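Local coordinates for DNA polymerase III subunit beta (Helicobacter pylori 26695, PDB 4S3I), which encircles DNA as a ring-shaped sliding dimer, tethering DNA polymerases and other proteins to it and making replication processive, at the interface of chains A and B. Sequence-based numbering; all coordinates share one arbitrary frame. Chains: chain A/B, DNA polymerase III subunit beta.

The interface of chains A and B. Residues chain A 76, 80, 106-110; chain B 275-276, 299-302.
In the ring-shaped dimer of the DNA polymerase III beta subunit, a bacterial processivity factor, this head-to-tail joint sets the N-terminal domain of chain A against the C-terminal domain of chain B; a two-fold twin closes the ring. Edge strands A:105-110 and B:301-307 pair antiparallel, carrying the sheet across the subunit boundary. A:Lys108 N donates to B:Thr301 O at 2.9 Å, approaching from above the carbonyl plane, whereas B:Thr301 N returns a bond to A:Lys108 O at 3.1 Å, in the carbonyl plane and on a lone pair. On one side of this ladder the side chains of the same two residues run alongside each other: A:Lys108, bent at chi3 (-51°) and chi4 (-74°), folds its ammonium NZ back to the B:Thr301 hydroxyl OG1, 2.9 Å away. On the other side lies an apolar layer. B:Leu276 lays both methyls on A:Leu109 CD2 and crosses the stem of A:Lys76 at about a right angle. A:Leu109 CD2 also meets B:Glu300 CG at 3.6 Å, and at the end of the paired strands A:Pro110 CD rests on the same methylene. A:Phe107 CD2 touches B:Ala302 CB (3.5 Å), with CE2 close behind, while A:Ile80 CG2 of the same chain caps one ring face over its centre, which probably helps to hold the ring's orientation. A salt bridge borders this layer: A:Lys76 from helix 74-82, bent at chi4 (-75°), brings NZ to B:Glu300 OE1 at 2.9 Å, which accepts through its syn lone pair.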
# COMPACT_ATOMS: atom_id res chain seq x y z
N LYS A 76 -6.73 -20.23 -4.18
CA LYS A 76 -6.63 -21.11 -3.01
C LYS A 76 -5.30 -21.87 -3.02
O LYS A 76 -4.67 -22.01 -1.98
CB LYS A 76 -7.82 -22.09 -2.97
CG LYS A 76 -9.17 -21.41 -2.74
CD LYS A 76 -10.33 -22.38 -3.00
CE LYS A 76 -11.69 -21.68 -2.93
NZ LYS A 76 -12.10 -21.37 -1.54
N ILE A 80 -2.59 -21.63 -0.01
CA ILE A 80 -2.06 -22.79 0.71
C ILE A 80 -0.53 -22.88 0.63
O ILE A 80 0.14 -22.92 1.66
CB ILE A 80 -2.65 -24.10 0.15
CG1 ILE A 80 -4.14 -24.20 0.49
CG2 ILE A 80 -1.89 -25.31 0.69
CD1 ILE A 80 -4.82 -25.39 -0.19
N SER A 106 -1.71 -31.47 5.17
CA SER A 106 -2.37 -32.04 3.99
C SER A 106 -3.65 -31.29 3.62
O SER A 106 -4.40 -30.85 4.50
CB SER A 106 -2.66 -33.52 4.19
OG SER A 106 -3.64 -33.73 5.18
N PHE A 107 -3.92 -31.15 2.33
CA PHE A 107 -5.08 -30.40 1.88
C PHE A 107 -5.75 -31.10 0.74
O PHE A 107 -5.11 -31.88 0.03
CB PHE A 107 -4.66 -29.02 1.38
CG PHE A 107 -3.74 -28.29 2.30
CD1 PHE A 107 -2.39 -28.61 2.37
CD2 PHE A 107 -4.22 -27.26 3.10
CE1 PHE A 107 -1.55 -27.94 3.22
CE2 PHE A 107 -3.38 -26.58 3.94
CZ PHE A 107 -2.04 -26.92 4.00
N LYS A 108 -7.02 -30.80 0.55
CA LYS A 108 -7.75 -31.27 -0.63
C LYS A 108 -8.50 -30.11 -1.28
O LYS A 108 -9.10 -29.28 -0.59
CB LYS A 108 -8.71 -32.39 -0.26
CG LYS A 108 -8.02 -33.72 0.03
CD LYS A 108 -9.03 -34.83 0.29
CE LYS A 108 -10.07 -34.43 1.34
NZ LYS A 108 -9.55 -34.42 2.75
N LEU A 109 -8.45 -30.04 -2.61
CA LEU A 109 -9.20 -29.05 -3.35
C LEU A 109 -9.88 -29.74 -4.53
O LEU A 109 -9.32 -30.66 -5.13
CB LEU A 109 -8.32 -27.89 -3.83
CG LEU A 109 -7.84 -26.91 -2.77
CD1 LEU A 109 -6.84 -25.91 -3.33
CD2 LEU A 109 -9.03 -26.17 -2.16
N PRO A 110 -11.10 -29.30 -4.86
CA PRO A 110 -11.84 -29.99 -5.92
C PRO A 110 -11.30 -29.61 -7.31
O PRO A 110 -10.93 -28.46 -7.53
CB PRO A 110 -13.27 -29.46 -5.74
CG PRO A 110 -13.07 -28.04 -5.16
CD PRO A 110 -11.83 -28.14 -4.30
N SER B 275 -6.31 -20.68 5.26
CA SER B 275 -6.30 -20.50 3.82
C SER B 275 -7.64 -20.94 3.25
O SER B 275 -8.07 -20.44 2.20
CB SER B 275 -5.17 -21.30 3.19
OG SER B 275 -5.38 -22.68 3.37
N LEU B 276 -8.31 -21.86 3.94
CA LEU B 276 -9.55 -22.44 3.43
C LEU B 276 -10.78 -22.25 4.33
O LEU B 276 -11.88 -22.67 3.97
CB LEU B 276 -9.36 -23.94 3.14
CG LEU B 276 -8.44 -24.31 1.98
CD1 LEU B 276 -8.50 -25.82 1.71
CD2 LEU B 276 -8.84 -23.53 0.73
N SER B 299 -15.80 -30.17 -0.10
CA SER B 299 -14.69 -30.59 -0.96
C SER B 299 -13.37 -29.83 -0.75
O SER B 299 -12.38 -30.15 -1.40
CB SER B 299 -15.08 -30.61 -2.45
OG SER B 299 -15.90 -31.72 -2.76
N GLU B 300 -13.35 -28.85 0.15
CA GLU B 300 -12.11 -28.17 0.47
C GLU B 300 -11.75 -28.49 1.91
O GLU B 300 -12.55 -28.25 2.81
CB GLU B 300 -12.24 -26.66 0.25
CG GLU B 300 -12.54 -26.32 -1.21
CD GLU B 300 -12.76 -24.84 -1.47
OE1 GLU B 300 -12.50 -24.02 -0.56
OE2 GLU B 300 -13.19 -24.51 -2.60
N THR B 301 -10.56 -29.06 2.12
CA THR B 301 -10.10 -29.35 3.49
C THR B 301 -8.63 -28.99 3.70
O THR B 301 -7.83 -29.05 2.76
CB THR B 301 -10.30 -30.84 3.90
OG1 THR B 301 -9.25 -31.64 3.35
CG2 THR B 301 -11.65 -31.37 3.43
N ALA B 302 -8.30 -28.62 4.94
CA ALA B 302 -6.94 -28.28 5.34
C ALA B 302 -6.71 -28.95 6.68
O ALA B 302 -7.52 -28.80 7.58
CB ALA B 302 -6.76 -26.76 5.46